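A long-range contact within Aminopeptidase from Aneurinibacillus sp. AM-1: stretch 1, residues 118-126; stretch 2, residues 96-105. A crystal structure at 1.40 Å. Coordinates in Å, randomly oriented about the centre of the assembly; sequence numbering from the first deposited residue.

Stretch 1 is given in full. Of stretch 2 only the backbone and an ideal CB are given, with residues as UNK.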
ATOM      1  N   ALA A 118      20.712 -17.571  17.173  1.00 18.86           N
ATOM      2  CA  ALA A 118      21.627 -17.582  16.050  1.00 18.93           C
ATOM      3  C   ALA A 118      22.611 -16.428  16.112  1.00 21.40           C
ATOM      4  O   ALA A 118      22.212 -15.341  16.439  1.00 20.10           O
ATOM      5  CB  ALA A 118      20.867 -17.515  14.758  1.00 20.68           C
ATOM      6  N   LEU A 119      23.893 -16.690  15.841  1.00 21.05           N
ATOM      7  CA  LEU A 119      24.897 -15.646  15.683  1.00 23.03           C
ATOM      8  C   LEU A 119      25.146 -15.524  14.207  1.00 25.68           C
ATOM      9  O   LEU A 119      25.460 -16.516  13.536  1.00 24.25           O
ATOM     10  CB  LEU A 119      26.207 -16.085  16.345  1.00 22.94           C
ATOM     11  CG  LEU A 119      27.295 -14.984  16.360  1.00 23.25           C
ATOM     12  CD1 LEU A 119      27.039 -13.786  17.308  1.00 24.49           C
ATOM     13  CD2 LEU A 119      28.641 -15.653  16.750  1.00 22.81           C
ATOM     14  N   ILE A 120      25.012 -14.292  13.692  1.00 26.28           N
ATOM     15  CA  ILE A 120      24.984 -14.118  12.264  1.00 27.67           C
ATOM     16  C   ILE A 120      25.802 -12.887  11.991  1.00 28.63           C
ATOM     17  O   ILE A 120      25.707 -11.875  12.739  1.00 28.81           O
ATOM     18  CB  ILE A 120      23.552 -13.802  11.744  1.00 27.91           C
ATOM     19  CG1 ILE A 120      22.539 -14.882  12.143  1.00 28.14           C
ATOM     20  CG2 ILE A 120      23.607 -13.661  10.232  1.00 28.96           C
ATOM     21  CD1 ILE A 120      21.079 -14.664  11.588  1.00 30.98           C
ATOM     22  N   GLN A 121      26.603 -13.009  10.934  1.00 31.14           N
ATOM     23  CA  GLN A 121      27.542 -11.992  10.528  1.00 33.70           C
ATOM     24  C   GLN A 121      26.804 -11.087   9.536  1.00 33.90           C
ATOM     25  O   GLN A 121      26.124 -11.584   8.623  1.00 32.09           O
ATOM     26  CB  GLN A 121      28.738 -12.631   9.823  1.00 34.28           C
ATOM     27  CG  GLN A 121      29.539 -11.652   8.976  1.00 37.27           C
ATOM     28  CD  GLN A 121      30.989 -12.087   8.763  1.00 38.50           C
ATOM     29  OE1 GLN A 121      31.913 -11.514   9.383  1.00 41.81           O
ATOM     30  NE2 GLN A 121      31.189 -13.089   7.906  1.00 37.34           N
ATOM     31  N   ARG A 122      26.960  -9.780   9.736  1.00 37.19           N
ATOM     32  CA  ARG A 122      26.422  -8.770   8.786  1.00 40.00           C
ATOM     33  C   ARG A 122      27.005  -9.009   7.404  1.00 41.57           C
ATOM     34  O   ARG A 122      28.216  -9.271   7.269  1.00 42.06           O
ATOM     35  CB  ARG A 122      26.792  -7.362   9.261  1.00 40.61           C
ATOM     36  CG  ARG A 122      26.318  -6.209   8.310  1.00 42.84           C
ATOM     37  CD  ARG A 122      26.440  -4.889   9.027  1.00 47.19           C
ATOM     38  NE  ARG A 122      26.226  -3.738   8.139  1.00 48.63           N
ATOM     39  CZ  ARG A 122      26.396  -2.474   8.509  1.00 51.05           C
ATOM     40  NH1 ARG A 122      26.196  -1.507   7.620  1.00 53.96           N
ATOM     41  NH2 ARG A 122      26.750  -2.160   9.756  1.00 51.62           N
ATOM     42  N   GLY A 123      26.150  -8.922   6.390  1.00 42.72           N
ATOM     43  CA  GLY A 123      26.598  -8.874   5.011  1.00 44.19           C
ATOM     44  C   GLY A 123      25.683  -9.553   4.031  1.00 45.72           C
ATOM     45  O   GLY A 123      24.880 -10.422   4.400  1.00 46.43           O
ATOM     46  N   ASN A 124      25.790  -9.129   2.767  1.00 46.40           N
ATOM     47  CA  ASN A 124      25.121  -9.774   1.618  1.00 47.01           C
ATOM     48  C   ASN A 124      23.601  -9.662   1.511  1.00 46.51           C
ATOM     49  O   ASN A 124      23.108  -9.245   0.466  1.00 47.82           O
ATOM     50  CB  ASN A 124      25.495 -11.247   1.476  1.00 47.47           C
ATOM     51  CG  ASN A 124      26.927 -11.468   1.035  1.00 50.13           C
ATOM     52  OD1 ASN A 124      27.193 -12.382   0.244  1.00 54.61           O
ATOM     53  ND2 ASN A 124      27.864 -10.666   1.560  1.00 49.54           N
ATOM     54  N   ILE A 125      22.870 -10.079   2.548  1.00 44.87           N
ATOM     55  CA  ILE A 125      21.400 -10.076   2.567  1.00 42.71           C
ATOM     56  C   ILE A 125      20.863  -9.107   3.655  1.00 41.32           C
ATOM     57  O   ILE A 125      21.654  -8.573   4.445  1.00 40.73           O
ATOM     58  CB  ILE A 125      20.785 -11.520   2.674  1.00 43.06           C
ATOM     59  CG1 ILE A 125      21.235 -12.272   3.956  1.00 41.45           C
ATOM     60  CG2 ILE A 125      21.106 -12.334   1.442  1.00 43.84           C
ATOM     61  CD1 ILE A 125      20.425 -13.533   4.176  1.00 39.92           C
ATOM     62  N   SER A 126      19.541  -8.836   3.662  1.00 39.67           N
ATOM     63  CA  SER A 126      18.996  -7.780   4.552  1.00 37.96           C
ATOM     64  C   SER A 126      19.041  -8.305   5.971  1.00 36.14           C
ATOM     65  O   SER A 126      18.927  -9.546   6.131  1.00 36.69           O
ATOM     66  CB  SER A 126      17.538  -7.437   4.219  1.00 36.66           C
ATOM     67  OG  SER A 126      16.728  -8.589   4.157  1.00 37.03           O
ATOM     68  N   UNK A  96      21.546 -22.076  23.848  1.00 24.96           N
ATOM     69  CA  UNK A  96      22.820 -22.271  23.150  1.00 24.11           C
ATOM     70  C   UNK A  96      22.938 -21.285  21.970  1.00 23.45           C
ATOM     71  O   UNK A  96      21.954 -21.011  21.304  1.00 23.59           O
ATOM     72  CB  UNK A  96      22.942 -23.714  22.656  1.00 24.11           C
ATOM     73  N   UNK A  97      24.122 -20.733  21.804  1.00 21.34           N
ATOM     74  CA  UNK A  97      24.484 -19.844  20.658  1.00 20.16           C
ATOM     75  C   UNK A  97      25.093 -20.620  19.532  1.00 20.29           C
ATOM     76  O   UNK A  97      26.058 -21.361  19.735  1.00 21.45           O
ATOM     77  CB  UNK A  97      25.461 -18.751  21.095  1.00 20.16           C
ATOM     78  N   UNK A  98      24.568 -20.440  18.313  1.00 18.68           N
ATOM     79  CA  UNK A  98      24.966 -21.225  17.147  1.00 20.28           C
ATOM     80  C   UNK A  98      25.324 -20.259  16.045  1.00 22.57           C
ATOM     81  O   UNK A  98      24.464 -19.427  15.629  1.00 21.30           O
ATOM     82  CB  UNK A  98      23.861 -22.185  16.702  1.00 20.28           C
ATOM     83  N   UNK A  99      26.558 -20.385  15.581  1.00 22.06           N
ATOM     84  CA  UNK A  99      27.044 -19.580  14.441  1.00 26.11           C
ATOM     85  C   UNK A  99      26.509 -20.102  13.134  1.00 28.17           C
ATOM     86  O   UNK A  99      26.688 -21.280  12.784  1.00 27.31           O
ATOM     87  CB  UNK A  99      28.573 -19.566  14.397  1.00 26.11           C
ATOM     88  N   UNK A 100      25.831 -19.220  12.383  1.00 29.70           N
ATOM     89  CA  UNK A 100      25.271 -19.658  11.101  1.00 30.90           C
ATOM     90  C   UNK A 100      25.736 -18.792   9.944  1.00 33.44           C
ATOM     91  O   UNK A 100      24.972 -18.574   8.998  1.00 33.46           O
ATOM     92  CB  UNK A 100      23.742 -19.650  11.163  1.00 30.90           C
ATOM     93  N   UNK A 101      26.969 -18.292  10.023  1.00 34.28           N
ATOM     94  CA  UNK A 101      27.554 -17.626   8.850  1.00 37.47           C
ATOM     95  C   UNK A 101      26.828 -16.332   8.575  1.00 38.81           C
ATOM     96  O   UNK A 101      26.588 -15.568   9.497  1.00 39.63           O
ATOM     97  CB  UNK A 101      27.501 -18.531   7.618  1.00 37.47           C
ATOM     98  N   UNK A 102      26.552 -16.055   7.299  1.00 40.40           N
ATOM     99  CA  UNK A 102      25.815 -14.820   6.893  1.00 42.30           C
ATOM    100  C   UNK A 102      24.288 -14.970   7.020  1.00 43.16           C
ATOM    101  O   UNK A 102      23.545 -14.006   6.811  1.00 43.25           O
ATOM    102  CB  UNK A 102      26.162 -14.458   5.448  1.00 42.30           C
ATOM    103  N   UNK A 103      23.822 -16.176   7.342  1.00 43.91           N
ATOM    104  CA  UNK A 103      22.399 -16.422   7.564  1.00 44.85           C
ATOM    105  C   UNK A 103      21.511 -16.594   6.329  1.00 46.33           C
ATOM    106  O   UNK A 103      20.284 -16.468   6.441  1.00 45.37           O
ATOM    107  CB  UNK A 103      21.839 -15.263   8.390  1.00 44.85           C
ATOM    108  N   UNK A 104      22.101 -16.934   5.175  1.00 47.29           N
ATOM    109  CA  UNK A 104      21.337 -17.256   3.942  1.00 49.59           C
ATOM    110  C   UNK A 104      20.498 -18.503   4.164  1.00 50.87           C
ATOM    111  O   UNK A 104      20.658 -19.167   5.176  1.00 51.29           O
ATOM    112  CB  UNK A 104      22.274 -17.462   2.750  1.00 49.59           C
ATOM    113  N   UNK A 105      19.619 -18.860   3.228  1.00 53.02           N
ATOM    114  CA  UNK A 105      18.817 -20.079   3.420  1.00 55.11           C
ATOM    115  C   UNK A 105      19.718 -21.323   3.420  1.00 56.33           C
ATOM    116  O   UNK A 105      19.433 -22.315   4.120  1.00 56.60           O
ATOM    117  CB  UNK A 105      17.753 -20.198   2.327  1.00 55.11           C
TER

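The two strands run parallel, with axes 4.6 Å apart at closest approach and 30° between them; bridges set the register at 98 and 99.

Position 96 has nothing of stretch 1 within 5.5 Å of its ideal CB, and this contact leaves the choice open; it is Glu96. At 97 the CB points sideways, 5.5 Å from Leu119 CB, a gap that a branched apolar chain could close. Leu97 does so, with chi1 t and chi2 p, placing CD1 4.1 Å from Leu119 CB.

Position 98 bridges Ala118 and shares its sheet face, yet the CB lies 5.2 Å from Ala118 CA, so many residues would suit. Val98 contributes mainly through its backbone: its O accepts from Leu119 N at 2.8 Å, nearly linear at 172°.

Position 99 pairs with Leu119, CA to CA 4.7 Å, on the same face. A long apolar or aromatic side chain could lie beside that leucine. Tyr99 brings CD1 to 4.3 Å from Leu119 CD2.

At 100 the CB stands 5.0 Å from Ile120 CG1 and 5.1 Å from Ala118 CB, an apolar setting for Val, Ile or Leu. Val100, chi1 m, reaches both with CG2, 3.6 Å from Ile120 CG1 and 4.1 Å from Ala118 CB, while its N donates to Leu119 O at 3.0 Å.

Position 101 has phi/psi of 68/-138, and the positive phi favours glycine; an ideal CB would meet nothing of stretch 1. Gly101 O accepts from Gln121 N at 2.9 Å and 173°, within the type II' turn from 100 to 103.

Position 102 points its CB away, with Gln121 O and Gly123 O 4.3 and 4.4 Å from that CB; a chain with a donor might use these carbonyls, while an apolar one such as Leu or Met could turn back to the aliphatic part of Gln121. Leu102, with chi2 off its wells at -29°, sets CD1 3.5 Å from Gln121 CG; it has the largest covered area of the contact.

At 103 two observations agree: phi is positive, and an ideal CB, directed toward stretch 1, would sit just 3.0 Å from Ile120 CG2. Glycine fits, and Gly103 closes the turn, its N donating to Val100 O at 3.1 Å.

Position 104 immediately precedes a helix, where Ser, Thr, Asp or Asn commonly cap. Thr104 caps a backbone N just past the stretch, and its CA packs 3.8 Å from Ile125 CD1. Position 105 points away and is unconstrained here; it is Thr105.

Stretch 2 (96-105) ELVYVGLGTT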
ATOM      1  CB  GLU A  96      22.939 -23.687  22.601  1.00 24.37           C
ATOM      2  CG  GLU A  96      24.363 -23.937  22.141  1.00 26.85           C
ATOM      3  CD  GLU A  96      24.531 -25.263  21.460  1.00 30.66           C
ATOM      4  OE1 GLU A  96      23.586 -26.075  21.383  1.00 33.90           O
ATOM      5  OE2 GLU A  96      25.643 -25.516  21.000  1.00 29.90           O
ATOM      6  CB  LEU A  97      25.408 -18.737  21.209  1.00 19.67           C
ATOM      7  CG  LEU A  97      25.789 -17.667  20.188  1.00 19.78           C
ATOM      8  CD1 LEU A  97      24.536 -16.771  19.984  1.00 23.46           C
ATOM      9  CD2 LEU A  97      27.012 -16.849  20.718  1.00 24.20           C
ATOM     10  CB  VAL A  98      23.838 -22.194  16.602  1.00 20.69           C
ATOM     11  CG1 VAL A  98      24.370 -23.033  15.457  1.00 22.81           C
ATOM     12  CG2 VAL A  98      23.320 -23.072  17.728  1.00 25.74           C
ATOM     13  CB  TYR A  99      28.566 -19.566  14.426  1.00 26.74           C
ATOM     14  CG  TYR A  99      29.203 -18.923  13.222  1.00 29.65           C
ATOM     15  CD1 TYR A  99      28.975 -17.560  12.927  1.00 32.63           C
ATOM     16  CD2 TYR A  99      29.997 -19.672  12.365  1.00 35.03           C
ATOM     17  CE1 TYR A  99      29.566 -16.942  11.816  1.00 34.76           C
ATOM     18  CE2 TYR A  99      30.609 -19.080  11.255  1.00 38.38           C
ATOM     19  CZ  TYR A  99      30.391 -17.710  10.993  1.00 40.03           C
ATOM     20  OH  TYR A  99      30.997 -17.152   9.898  1.00 44.18           O
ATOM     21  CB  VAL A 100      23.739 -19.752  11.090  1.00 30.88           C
ATOM     22  CG1 VAL A 100      23.247 -20.837  12.071  1.00 28.80           C
ATOM     23  CG2 VAL A 100      23.132 -18.390  11.399  1.00 28.09           C
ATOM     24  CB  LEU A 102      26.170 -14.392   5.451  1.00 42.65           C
ATOM     25  CG  LEU A 102      27.471 -13.739   4.980  1.00 43.77           C
ATOM     26  CD1 LEU A 102      28.222 -12.877   6.029  1.00 44.44           C
ATOM     27  CD2 LEU A 102      28.390 -14.780   4.257  1.00 47.07           C
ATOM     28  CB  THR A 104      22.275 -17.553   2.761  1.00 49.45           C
ATOM     29  OG1 THR A 104      22.836 -18.870   2.939  1.00 50.00           O
ATOM     30  CG2 THR A 104      23.387 -16.512   2.683  1.00 49.26           C
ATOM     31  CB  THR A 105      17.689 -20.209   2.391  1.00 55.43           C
ATOM     32  OG1 THR A 105      17.957 -19.333   1.288  1.00 56.43           O
ATOM     33  CG2 THR A 105      16.340 -19.819   3.036  1.00 55.88           C
TER
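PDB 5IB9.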